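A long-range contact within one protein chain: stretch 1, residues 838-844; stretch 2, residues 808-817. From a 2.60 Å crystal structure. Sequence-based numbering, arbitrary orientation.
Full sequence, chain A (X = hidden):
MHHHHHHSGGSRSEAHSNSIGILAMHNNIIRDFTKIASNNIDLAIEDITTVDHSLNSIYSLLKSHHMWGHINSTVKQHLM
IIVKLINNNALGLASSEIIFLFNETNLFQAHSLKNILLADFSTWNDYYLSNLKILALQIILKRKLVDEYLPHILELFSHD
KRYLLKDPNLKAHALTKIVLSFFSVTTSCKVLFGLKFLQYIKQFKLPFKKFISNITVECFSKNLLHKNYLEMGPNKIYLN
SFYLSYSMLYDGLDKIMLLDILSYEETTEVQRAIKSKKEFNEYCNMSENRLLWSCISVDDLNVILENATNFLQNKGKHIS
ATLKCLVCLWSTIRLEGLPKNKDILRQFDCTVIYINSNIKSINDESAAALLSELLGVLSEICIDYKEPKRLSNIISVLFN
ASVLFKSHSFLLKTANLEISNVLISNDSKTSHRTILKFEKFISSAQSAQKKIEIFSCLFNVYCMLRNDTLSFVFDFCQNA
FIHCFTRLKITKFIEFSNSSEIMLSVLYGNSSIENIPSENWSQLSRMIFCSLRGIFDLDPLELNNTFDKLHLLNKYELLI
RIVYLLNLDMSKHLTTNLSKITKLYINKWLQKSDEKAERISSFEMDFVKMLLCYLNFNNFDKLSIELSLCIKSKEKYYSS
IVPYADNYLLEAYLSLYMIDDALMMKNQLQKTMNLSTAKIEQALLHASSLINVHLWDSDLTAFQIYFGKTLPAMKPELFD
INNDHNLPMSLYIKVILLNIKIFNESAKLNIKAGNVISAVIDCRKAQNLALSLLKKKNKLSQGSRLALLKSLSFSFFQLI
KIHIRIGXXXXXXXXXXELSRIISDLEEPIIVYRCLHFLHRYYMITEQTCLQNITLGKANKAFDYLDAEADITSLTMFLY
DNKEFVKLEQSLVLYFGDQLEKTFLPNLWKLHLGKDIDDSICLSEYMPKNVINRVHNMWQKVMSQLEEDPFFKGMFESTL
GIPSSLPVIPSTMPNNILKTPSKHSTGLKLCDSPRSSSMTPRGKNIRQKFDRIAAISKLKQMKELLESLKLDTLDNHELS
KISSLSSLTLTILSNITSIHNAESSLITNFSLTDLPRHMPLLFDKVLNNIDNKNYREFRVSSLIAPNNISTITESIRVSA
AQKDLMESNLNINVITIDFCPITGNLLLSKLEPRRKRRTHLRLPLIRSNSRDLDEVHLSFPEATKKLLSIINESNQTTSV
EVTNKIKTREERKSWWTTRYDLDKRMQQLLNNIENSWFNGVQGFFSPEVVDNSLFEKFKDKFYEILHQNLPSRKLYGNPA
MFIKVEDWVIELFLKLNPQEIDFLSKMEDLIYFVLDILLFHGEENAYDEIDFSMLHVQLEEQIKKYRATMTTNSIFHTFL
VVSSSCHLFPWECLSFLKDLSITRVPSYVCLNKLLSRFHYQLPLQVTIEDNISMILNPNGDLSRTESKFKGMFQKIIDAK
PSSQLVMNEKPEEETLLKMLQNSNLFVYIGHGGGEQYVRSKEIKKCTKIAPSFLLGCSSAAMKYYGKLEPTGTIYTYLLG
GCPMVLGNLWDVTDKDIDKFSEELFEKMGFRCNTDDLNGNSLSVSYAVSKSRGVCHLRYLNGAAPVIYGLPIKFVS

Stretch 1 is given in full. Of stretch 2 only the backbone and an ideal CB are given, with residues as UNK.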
# COMPACT_ATOMS: atom_id res chain seq x y z
N PHE A 838 1.88 -8.48 14.94
CA PHE A 838 2.17 -7.20 15.56
C PHE A 838 1.38 -6.98 16.85
O PHE A 838 1.94 -6.63 17.87
CB PHE A 838 1.89 -6.06 14.59
CG PHE A 838 2.21 -4.72 15.14
CD1 PHE A 838 3.49 -4.21 15.05
CD2 PHE A 838 1.23 -3.97 15.77
CE1 PHE A 838 3.80 -2.97 15.56
CE2 PHE A 838 1.53 -2.73 16.30
CZ PHE A 838 2.80 -2.23 16.19
N LEU A 839 0.07 -7.19 16.79
CA LEU A 839 -0.77 -6.98 17.95
C LEU A 839 -0.33 -7.91 19.09
O LEU A 839 -0.36 -7.54 20.28
CB LEU A 839 -2.25 -7.19 17.61
CG LEU A 839 -2.89 -6.01 16.89
CD1 LEU A 839 -4.29 -6.34 16.48
CD2 LEU A 839 -2.91 -4.78 17.78
N HIS A 840 0.12 -9.09 18.72
CA HIS A 840 0.54 -10.04 19.71
C HIS A 840 1.76 -9.51 20.46
O HIS A 840 1.79 -9.57 21.69
CB HIS A 840 0.84 -11.38 19.09
CG HIS A 840 1.52 -12.32 20.02
ND1 HIS A 840 2.89 -12.50 20.03
CD2 HIS A 840 1.03 -13.12 20.99
CE1 HIS A 840 3.21 -13.38 20.95
NE2 HIS A 840 2.10 -13.78 21.55
N ARG A 841 2.75 -9.00 19.73
CA ARG A 841 3.90 -8.37 20.36
C ARG A 841 3.43 -7.21 21.25
O ARG A 841 3.95 -6.99 22.34
CB ARG A 841 4.90 -7.86 19.32
CG ARG A 841 6.04 -6.99 19.88
CD ARG A 841 6.94 -6.45 18.75
NE ARG A 841 7.83 -5.35 19.14
CZ ARG A 841 9.02 -5.50 19.72
NH1 ARG A 841 9.74 -4.42 20.03
NH2 ARG A 841 9.51 -6.71 20.02
N TYR A 842 2.43 -6.48 20.78
CA TYR A 842 1.96 -5.34 21.53
C TYR A 842 1.33 -5.78 22.85
O TYR A 842 1.50 -5.13 23.87
CB TYR A 842 0.97 -4.51 20.71
CG TYR A 842 0.26 -3.48 21.55
CD1 TYR A 842 0.94 -2.37 22.04
CD2 TYR A 842 -1.08 -3.65 21.90
CE1 TYR A 842 0.30 -1.45 22.82
CE2 TYR A 842 -1.72 -2.73 22.68
CZ TYR A 842 -1.02 -1.63 23.13
OH TYR A 842 -1.65 -0.70 23.91
N TYR A 843 0.62 -6.90 22.83
CA TYR A 843 -0.06 -7.39 24.03
C TYR A 843 0.96 -7.95 24.99
O TYR A 843 0.74 -7.98 26.19
CB TYR A 843 -1.13 -8.43 23.67
CG TYR A 843 -2.32 -7.77 23.03
CD1 TYR A 843 -2.74 -6.51 23.46
CD2 TYR A 843 -3.01 -8.37 21.98
CE1 TYR A 843 -3.81 -5.88 22.88
CE2 TYR A 843 -4.10 -7.72 21.39
CZ TYR A 843 -4.49 -6.48 21.85
OH TYR A 843 -5.55 -5.81 21.29
N MET A 844 2.10 -8.36 24.46
CA MET A 844 3.21 -8.78 25.29
C MET A 844 3.81 -7.59 26.03
O MET A 844 3.96 -7.62 27.23
CB MET A 844 4.29 -9.47 24.46
CG MET A 844 4.15 -10.97 24.39
SD MET A 844 5.67 -11.72 23.72
CE MET A 844 6.93 -10.55 24.28
N UNK A 808 3.49 5.90 25.76
CA UNK A 808 2.09 6.28 25.87
C UNK A 808 1.12 5.12 25.66
O UNK A 808 0.67 4.87 24.54
CB UNK A 808 1.78 7.39 24.86
N UNK A 809 0.79 4.43 26.75
CA UNK A 809 -0.24 3.40 26.72
C UNK A 809 -1.56 3.93 26.13
O UNK A 809 -2.22 3.24 25.35
CB UNK A 809 -0.47 2.86 28.13
N UNK A 810 -1.92 5.16 26.48
CA UNK A 810 -3.20 5.71 26.07
C UNK A 810 -3.41 5.67 24.55
O UNK A 810 -4.46 5.26 24.06
CB UNK A 810 -3.32 7.15 26.57
N UNK A 811 -2.40 6.10 23.80
CA UNK A 811 -2.54 6.18 22.35
C UNK A 811 -2.39 4.83 21.71
O UNK A 811 -2.93 4.58 20.64
CB UNK A 811 -1.51 7.15 21.76
N UNK A 812 -1.63 3.96 22.36
CA UNK A 812 -1.40 2.63 21.83
C UNK A 812 -2.68 1.82 21.89
O UNK A 812 -3.04 1.12 20.94
CB UNK A 812 -0.28 1.92 22.60
N UNK A 813 -3.38 1.94 23.01
CA UNK A 813 -4.66 1.28 23.15
C UNK A 813 -5.61 1.75 22.07
O UNK A 813 -6.32 0.95 21.48
CB UNK A 813 -5.25 1.54 24.54
N UNK A 814 -5.60 3.05 21.79
CA UNK A 814 -6.54 3.60 20.82
C UNK A 814 -6.28 3.02 19.43
O UNK A 814 -7.20 2.55 18.74
CB UNK A 814 -6.44 5.13 20.79
N UNK A 815 -5.02 3.08 19.03
CA UNK A 815 -4.63 2.66 17.70
C UNK A 815 -4.77 1.16 17.53
O UNK A 815 -5.28 0.70 16.52
CB UNK A 815 -3.19 3.09 17.41
N UNK A 816 -4.34 0.42 18.54
CA UNK A 816 -4.38 -1.03 18.46
C UNK A 816 -5.83 -1.47 18.34
O UNK A 816 -6.14 -2.42 17.62
CB UNK A 816 -3.71 -1.67 19.68
N UNK A 817 -6.71 -0.76 19.03
CA UNK A 817 -8.14 -1.02 18.88
C UNK A 817 -8.66 -0.69 17.47
O UNK A 817 -9.45 -1.44 16.91
CB UNK A 817 -8.92 -0.21 19.92

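The two helices run roughly antiparallel, with their axes 11.5 Å apart at closest approach, and the side chain that fills most of the gap from stretch 1 is Tyr-842. Its ring reaches across so that its hydroxyl lies against the facing backbone, and the second stretch has to be read largely around that ring.

Position 808 precedes the helix, with phi/psi of -75/89, and stretch 1 offers it nothing. What suits it is a helix N-cap: serine, threonine, aspartate or asparagine. It is Ser-808, whose OG donates a hydrogen bond to the side chain of 811.

At 809 the helix has begun and CA-to-CB points sideways, with no atom of stretch 1 within 5.5 Å of the ideal CB. The contact leaves the choice wide; Ala-809 takes the smallest side chain, and its backbone O lies 4.2 Å from Tyr-842 OH.

Position 810 points away, so any good helix former would serve. Arg-810 extends outward and bonds elsewhere in the structure. At 811 the direction is sideways and stretch 1 is again distant, leaving a polar first-turn residue reasonable; Asp-811 accepts the bond from the cap, Ser-808 OG to Asp-811 OD2 at 2.6 Å, and its end leads away from the contact.

Position 812 is the tight one. CA-to-CB points toward stretch 1, and the ideal CB is already 3.2 Å from Tyr-842 OH. Little room remains in the direction of the hydroxyl, so a small side chain such as alanine, serine or cysteine is the simple answer, and anything longer must turn aside. Cys-812 adopts chi1 m, carrying SG past the tyrosine to sit 5.3 Å from the centroid of the Tyr-842 ring in an oblique approach, while Cys-812 CB packs 3.4 Å from Tyr-842 CE1.

At 813 the bond points away, yet the ideal CB is only 4.3 Å from Tyr-842 OH. That hydroxyl invites a polar chain able to fold back: glutamate or glutamine would fit, and aspartate or asparagine might also reach; a purely apolar chain would leave the hydroxyl without this partner. Glu-813 curls back through two m rotamers, and Tyr-842 OH donates to Glu-813 OE1 at 2.5 Å, a very short bond at the ring edge. The other oxygen of the carboxylate looks along its own helix to 817.

Positions 814 and 815 have nothing of stretch 1 near their ideal CB atoms, so many residues would do. Phe-814 points away; Tyr-815 is out of reach and uses its hydroxyl elsewhere in the structure.

Position 816 faces stretch 1 squarely, its ideal CB 3.7 Å from Leu-839 CD2 and 3.8 Å from Tyr-842 CE2. Here the CA atoms of Leu-839 and 816 are 7.0 Å apart, a close approach that favors glycine, alanine, serine or perhaps cysteine. Ser-816, with chi1 p, sets CB against the leucine methyl and brings OG to 3.5 Å from Tyr-842 CE2.

Position 817 points away into space free of stretch 1, where a long polar chain is natural. Lys-817 runs out extended after an m chi1 and forms a long salt bridge, Lys-817 NZ to Glu-813 OE2 at 4.0 Å.

Stretch 2 808-817: SARDCEFYSK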
# COMPACT_ATOMS: atom_id res chain seq x y z
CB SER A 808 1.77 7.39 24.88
OG SER A 808 0.45 7.85 25.09
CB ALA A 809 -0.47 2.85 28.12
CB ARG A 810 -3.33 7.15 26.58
CG ARG A 810 -4.77 7.69 26.54
CD ARG A 810 -4.82 9.19 26.84
NE ARG A 810 -4.88 9.49 28.27
CZ ARG A 810 -5.95 10.01 28.89
NH1 ARG A 810 -5.92 10.26 30.20
NH2 ARG A 810 -7.05 10.27 28.20
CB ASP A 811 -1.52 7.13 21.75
CG ASP A 811 -1.69 8.55 22.24
OD1 ASP A 811 -2.45 9.30 21.60
OD2 ASP A 811 -1.06 8.91 23.25
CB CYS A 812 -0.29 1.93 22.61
SG CYS A 812 1.36 2.45 22.10
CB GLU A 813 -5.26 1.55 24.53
CG GLU A 813 -4.68 0.70 25.62
CD GLU A 813 -4.80 -0.79 25.35
OE1 GLU A 813 -3.79 -1.41 24.97
OE2 GLU A 813 -5.90 -1.35 25.54
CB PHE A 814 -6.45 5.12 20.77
CG PHE A 814 -7.39 5.74 19.77
CD1 PHE A 814 -7.00 5.92 18.44
CD2 PHE A 814 -8.66 6.14 20.15
CE1 PHE A 814 -7.87 6.49 17.51
CE2 PHE A 814 -9.53 6.71 19.23
CZ PHE A 814 -9.13 6.88 17.90
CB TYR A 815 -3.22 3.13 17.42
CG TYR A 815 -3.21 4.59 17.07
CD1 TYR A 815 -4.04 5.07 16.08
CD2 TYR A 815 -2.41 5.50 17.75
CE1 TYR A 815 -4.06 6.40 15.74
CE2 TYR A 815 -2.43 6.85 17.42
CZ TYR A 815 -3.26 7.28 16.41
OH TYR A 815 -3.30 8.61 16.06
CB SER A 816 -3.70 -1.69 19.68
OG SER A 816 -4.54 -1.72 20.81
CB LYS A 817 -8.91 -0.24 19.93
CG LYS A 817 -8.88 -0.89 21.30
CD LYS A 817 -9.23 0.09 22.40
CE LYS A 817 -8.99 -0.52 23.78
NZ LYS A 817 -9.37 0.43 24.88
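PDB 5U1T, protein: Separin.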